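Local coordinates for protein alginate lyase A1-II' (PDB 2CWS) that probably depolymerises the polysaccharide alginate by eliminative cleavage, acting as the lyase domain of a polysaccharide lyase family 7 enzyme, at residues W85-M91 / E165-G171; V98-S102 / T212-A216. All blocks are in the same frame, centred on the assembly; numbering follows the deposited sequence.

Interaction 1. Residues W85-M91 / E165-G171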
loop_
_atom_site.group_PDB
_atom_site.type_symbol
_atom_site.label_atom_id
_atom_site.label_comp_id
_atom_site.label_asym_id
_atom_site.label_seq_id
_atom_site.Cartn_x
_atom_site.Cartn_y
_atom_site.Cartn_z
ATOM N N TRP A 85 -3.824 6.748 16.002
ATOM C CA TRP A 85 -5.022 7.355 15.420
ATOM C C TRP A 85 -5.061 8.878 15.587
ATOM O O TRP A 85 -5.777 9.527 14.805
ATOM C CB TRP A 85 -6.274 6.732 16.038
ATOM C CG TRP A 85 -6.514 7.049 17.503
ATOM C CD1 TRP A 85 -5.947 6.471 18.590
ATOM C CD2 TRP A 85 -7.432 8.063 17.972
ATOM N NE1 TRP A 85 -6.455 7.087 19.734
ATOM C CE2 TRP A 85 -7.373 8.061 19.372
ATOM C CE3 TRP A 85 -8.287 8.999 17.347
ATOM C CZ2 TRP A 85 -8.150 8.940 20.145
ATOM C CZ3 TRP A 85 -9.064 9.864 18.076
ATOM C CH2 TRP A 85 -8.989 9.830 19.465
ATOM N N GLN A 86 -4.389 9.404 16.594
ATOM C CA GLN A 86 -4.434 10.846 16.836
ATOM C C GLN A 86 -3.392 11.574 16.018
ATOM O O GLN A 86 -2.334 10.982 15.715
ATOM C CB GLN A 86 -4.177 11.119 18.317
ATOM C CG GLN A 86 -5.082 10.379 19.233
ATOM C CD GLN A 86 -4.573 10.355 20.680
ATOM O OE1 GLN A 86 -5.232 11.144 21.394
ATOM N NE2 GLN A 86 -3.573 9.537 21.053
ATOM N N GLY A 87 -3.657 12.839 15.697
ATOM C CA GLY A 87 -2.781 13.646 14.844
ATOM C C GLY A 87 -3.071 13.384 13.377
ATOM O O GLY A 87 -4.100 12.754 13.039
ATOM N N THR A 88 -2.166 13.834 12.510
ATOM C CA THR A 88 -2.353 13.755 11.066
ATOM C C THR A 88 -1.232 12.977 10.425
ATOM O O THR A 88 -0.063 13.180 10.701
ATOM C CB THR A 88 -2.450 15.179 10.483
ATOM O OG1 THR A 88 -3.670 15.770 10.927
ATOM C CG2 THR A 88 -2.467 15.167 8.978
ATOM N N HIS A 89 -1.640 12.043 9.562
ATOM C CA HIS A 89 -0.757 11.053 8.961
ATOM C C HIS A 89 -1.145 10.934 7.502
ATOM O O HIS A 89 -2.281 10.465 7.237
ATOM C CB HIS A 89 -0.985 9.699 9.667
ATOM C CG HIS A 89 -0.883 9.859 11.173
ATOM N ND1 HIS A 89 0.329 10.033 11.800
ATOM C CD2 HIS A 89 -1.851 9.991 12.103
ATOM C CE1 HIS A 89 0.106 10.194 13.101
ATOM N NE2 HIS A 89 -1.216 10.173 13.294
ATOM N N THR A 90 -0.291 11.361 6.571
ATOM C CA THR A 90 -0.715 11.512 5.192
ATOM C C THR A 90 0.294 10.910 4.232
ATOM O O THR A 90 1.460 11.282 4.265
ATOM C CB THR A 90 -0.875 13.007 4.844
ATOM O OG1 THR A 90 -1.849 13.510 5.797
ATOM C CG2 THR A 90 -1.402 13.173 3.420
ATOM N N MET A 91 -0.180 10.053 3.337
ATOM C CA MET A 91 0.624 9.567 2.207
ATOM C C MET A 91 0.079 10.163 0.931
ATOM O O MET A 91 -1.141 10.155 0.705
ATOM C CB MET A 91 0.546 8.032 2.184
ATOM C CG MET A 91 1.257 7.480 0.934
ATOM S SD MET A 91 1.475 5.678 0.985
ATOM C CE MET A 91 -0.284 5.183 0.910
ATOM N N GLU A 165 -4.170 10.308 -2.381
ATOM C CA GLU A 165 -3.770 10.727 -1.038
ATOM C C GLU A 165 -4.598 9.894 -0.074
ATOM O O GLU A 165 -5.775 9.649 -0.291
ATOM C CB GLU A 165 -4.032 12.220 -0.853
ATOM C CG GLU A 165 -3.605 12.750 0.515
ATOM C CD GLU A 165 -3.742 14.252 0.564
ATOM O OE1 GLU A 165 -4.069 14.766 1.637
ATOM O OE2 GLU A 165 -3.556 14.930 -0.494
ATOM N N ILE A 166 -3.936 9.476 0.998
ATOM C CA ILE A 166 -4.636 8.762 2.075
ATOM C C ILE A 166 -4.200 9.420 3.381
ATOM O O ILE A 166 -2.990 9.470 3.646
ATOM C CB ILE A 166 -4.361 7.255 2.133
ATOM C CG1 ILE A 166 -4.537 6.628 0.748
ATOM C CG2 ILE A 166 -5.249 6.623 3.169
ATOM C CD1 ILE A 166 -4.212 5.114 0.745
ATOM N N ARG A 167 -5.149 9.960 4.121
ATOM C CA ARG A 167 -4.848 10.710 5.364
ATOM C C ARG A 167 -5.668 10.176 6.490
ATOM O O ARG A 167 -6.868 9.965 6.334
ATOM C CB ARG A 167 -5.157 12.223 5.142
ATOM C CG ARG A 167 -5.071 13.033 6.426
ATOM C CD ARG A 167 -5.162 14.527 6.104
ATOM N NE ARG A 167 -6.430 14.994 5.523
ATOM C CZ ARG A 167 -7.420 15.560 6.207
ATOM N NH1 ARG A 167 -7.388 15.689 7.539
ATOM N NH2 ARG A 167 -8.494 15.987 5.551
ATOM N N VAL A 168 -5.042 10.028 7.649
ATOM C CA VAL A 168 -5.772 9.856 8.884
ATOM C C VAL A 168 -5.582 11.126 9.710
ATOM O O VAL A 168 -4.429 11.519 9.945
ATOM C CB VAL A 168 -5.255 8.632 9.706
ATOM C CG1 VAL A 168 -5.796 8.638 11.130
ATOM C CG2 VAL A 168 -5.622 7.336 8.985
ATOM N N THR A 169 -6.661 11.718 10.165
ATOM C CA THR A 169 -6.595 12.776 11.168
ATOM C C THR A 169 -7.546 12.403 12.273
ATOM O O THR A 169 -8.772 12.301 12.044
ATOM C CB THR A 169 -6.930 14.165 10.596
ATOM O OG1 THR A 169 -5.903 14.522 9.660
ATOM C CG2 THR A 169 -6.961 15.219 11.723
ATOM N N ASP A 170 -7.045 12.174 13.464
ATOM C CA ASP A 170 -7.886 11.940 14.648
ATOM C C ASP A 170 -8.955 10.886 14.394
ATOM O O ASP A 170 -10.155 11.046 14.687
ATOM C CB ASP A 170 -8.466 13.279 15.134
ATOM C CG ASP A 170 -7.391 14.245 15.593
ATOM O OD1 ASP A 170 -7.609 15.474 15.449
ATOM O OD2 ASP A 170 -6.336 13.753 16.074
ATOM N N GLY A 171 -8.495 9.743 13.812
ATOM C CA GLY A 171 -9.425 8.602 13.709
ATOM C C GLY A 171 -10.403 8.659 12.545
ATOM O O GLY A 171 -11.295 7.779 12.505
#
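The hydroxyl of Thr-169 is held by two groups: Thr-88 OG1 hydrogen-bonds to Thr-169 OG1 at 2.9 Å across the strand pair, and Arg-167 NH1 donates to the same Thr-169 OG1 at 2.8 Å. Arg-167 sets out with CG anti to its backbone N (chi1 172°), running CB, CG and CD past Thr-90 OG1, and then bends at chi3 (64°), which turns the guanidinium so that its edge meets the hydroxyl. A leucine in place of Arg-167 would probably leave Thr-169 OG1 with one grip fewer and rob Tyr-174 of its cation-pi partner. Strands 88-99 and 162-169 are antiparallel neighbours in one sheet of the jelly-roll beta-sandwich of this family, and the regular exchange of backbone bonds includes Val-168 N to His-89 O at 2.8 Å. On the face opposite the threonines, Met-91, Ile-166 and Val-168 turn to strand 106-114 of the other sheet, and Met-91 CE lies 3.9 Å from Ile-166 CD1. Beyond the strands, Gly-87 and Asp-170 bind each other twice: Gly-87 N reaches Asp-170 OD2 on its syn side but tilted out of the carboxylate plane (2.9 Å), while Asp-170 N gives its hydrogen to Gly-87 O. His-89 fixes the turn before it, NE2 donating in the ring plane to Gln-86 O at 2.8 Å, while ND1 pairs with His-227. Trp-85, one ring face covered by Gln-86 CG, brings its edge to the other segment, with CE3 3.6 Å from Gly-171 N.

Interaction 2. Residues V98-S102 / T212-A216; sequences VQLPS and TGGSA
Strands 88-99 and 215-228 run antiparallel side by side in one sheet of the beta-sandwich, and they part just past a classic beta bulge in which Val-98 and Gln-99 both face Ile-217. At the parting, Gln-99 stretches its side chain across to Ser-215: with CG anti to the backbone N (chi1 178°) and the chain extended, NE2 reaches Ser-215 O at 3.1 Å. The N-H points almost straight at the oxygen (172°) and in the amide's own plane, yet comes down on the carbonyl from well above its plane, 68° out of it. Next along, Leu-100 O and Ser-215 O face each other as two acceptors, and a water fills in for the missing backbone bond, donating to Leu-100 O (2.9 Å) and accepting from Ser-215 N (3.1 Å). A direct backbone hydrogen bond returns at Ser-102, whose N binds Gly-213 O at 2.8 Å along a lone pair. A second water joins Ser-102 OG to Thr-212 O, 2.9 Å from the latter. On the inner side, Pro-101 CD rests 4.0 Å from Ala-216 CB, and both residues pack on Ile-106 and Val-206 of the other sheet. The arrangement is thus a classic bulge followed by a water-bridged separation of two antiparallel strands, at one end of a jelly-roll beta-sandwich.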
loop_
_atom_site.group_PDB
_atom_site.type_symbol
_atom_site.label_atom_id
_atom_site.label_comp_id
_atom_site.label_asym_id
_atom_site.label_seq_id
_atom_site.Cartn_x
_atom_site.Cartn_y
_atom_site.Cartn_z
ATOM N N VAL A 98 -0.040 -0.647 -14.837
ATOM C CA VAL A 98 0.358 -0.905 -16.223
ATOM C C VAL A 98 -0.223 -2.210 -16.739
ATOM O O VAL A 98 -0.584 -2.280 -17.922
ATOM C CB VAL A 98 1.906 -0.948 -16.298
ATOM C CG1 VAL A 98 2.391 -1.440 -17.671
ATOM C CG2 VAL A 98 2.504 0.427 -15.940
ATOM N N GLN A 99 -0.245 -3.238 -15.897
ATOM C CA GLN A 99 -0.643 -4.579 -16.322
ATOM C C GLN A 99 -1.321 -5.245 -15.117
ATOM O O GLN A 99 -0.845 -5.094 -13.984
ATOM C CB GLN A 99 0.596 -5.401 -16.745
ATOM C CG GLN A 99 0.244 -6.829 -17.161
ATOM C CD GLN A 99 1.532 -7.557 -17.533
ATOM O OE1 GLN A 99 2.216 -7.168 -18.507
ATOM N NE2 GLN A 99 1.879 -8.649 -16.851
ATOM N N LEU A 100 -2.404 -5.947 -15.405
ATOM C CA LEU A 100 -3.172 -6.653 -14.387
ATOM C C LEU A 100 -3.021 -8.148 -14.547
ATOM O O LEU A 100 -2.725 -8.644 -15.648
ATOM C CB LEU A 100 -4.659 -6.265 -14.562
ATOM C CG LEU A 100 -5.008 -4.871 -14.062
ATOM C CD1 LEU A 100 -6.382 -4.455 -14.596
ATOM C CD2 LEU A 100 -4.920 -4.788 -12.542
ATOM N N PRO A 101 -3.282 -8.910 -13.484
ATOM C CA PRO A 101 -3.420 -10.348 -13.595
ATOM C C PRO A 101 -4.751 -10.684 -14.229
ATOM O O PRO A 101 -5.603 -9.801 -14.432
ATOM C CB PRO A 101 -3.368 -10.834 -12.137
ATOM C CG PRO A 101 -4.125 -9.722 -11.423
ATOM C CD PRO A 101 -3.673 -8.440 -12.126
ATOM N N SER A 102 -5.012 -11.974 -14.491
ATOM C CA SER A 102 -6.270 -12.375 -15.079
ATOM C C SER A 102 -7.469 -11.933 -14.234
ATOM O O SER A 102 -8.539 -11.675 -14.796
ATOM C CB SER A 102 -6.315 -13.886 -15.269
ATOM O OG SER A 102 -5.314 -14.314 -16.201
ATOM N N THR A 212 -2.537 -19.664 -13.663
ATOM C CA THR A 212 -2.274 -19.074 -14.976
ATOM C C THR A 212 -2.653 -17.580 -14.962
ATOM O O THR A 212 -2.734 -16.994 -16.041
ATOM C CB THR A 212 -3.023 -19.745 -16.101
ATOM O OG1 THR A 212 -4.434 -19.485 -15.937
ATOM C CG2 THR A 212 -2.812 -21.260 -16.063
ATOM N N GLY A 213 -2.800 -16.995 -13.749
ATOM C CA GLY A 213 -3.242 -15.602 -13.743
ATOM C C GLY A 213 -2.221 -14.586 -14.230
ATOM O O GLY A 213 -2.597 -13.417 -14.361
ATOM N N GLY A 214 -0.991 -14.973 -14.471
ATOM C CA GLY A 214 -0.036 -14.064 -15.072
ATOM C C GLY A 214 0.680 -13.200 -14.047
ATOM O O GLY A 214 1.304 -13.763 -13.111
ATOM N N SER A 215 0.578 -11.904 -14.185
ATOM C CA SER A 215 1.368 -11.038 -13.275
ATOM C C SER A 215 0.858 -9.596 -13.446
ATOM O O SER A 215 0.166 -9.279 -14.404
ATOM C CB SER A 215 2.852 -11.117 -13.600
ATOM O OG SER A 215 3.148 -10.625 -14.919
ATOM N N ALA A 216 1.262 -8.748 -12.522
ATOM C CA ALA A 216 0.869 -7.346 -12.568
ATOM C C ALA A 216 2.092 -6.435 -12.494
ATOM O O ALA A 216 3.149 -6.817 -11.971
ATOM C CB ALA A 216 -0.061 -7.003 -11.400
HETATM O O HOH W 1 -0.999 -10.838 -16.576
HETATM O O HOH W 2 -5.316 -16.971 -17.446
#

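Interactions 1 and 2 share strand 88-99, using its two ends: 85-91 enters it beside strand 162-169, and 98-102 leaves it beside strand 215-228, its neighbour on the other flank. Their centres are 32 Å apart, on opposite sides of the chain's centre, and the nearest atoms remain about 17 Å apart, so they do not touch and are joined through the shared strand. Both also send side chains inward onto strand 106-114 of the facing sheet. In family 7 lyases that facing sheet forms the substrate cleft, which neither contact is known to line. A glycerol about 4 Å from the His-89 side chain of interaction 1 probably comes from the crystallisation liquor and is no evidence of a substrate site.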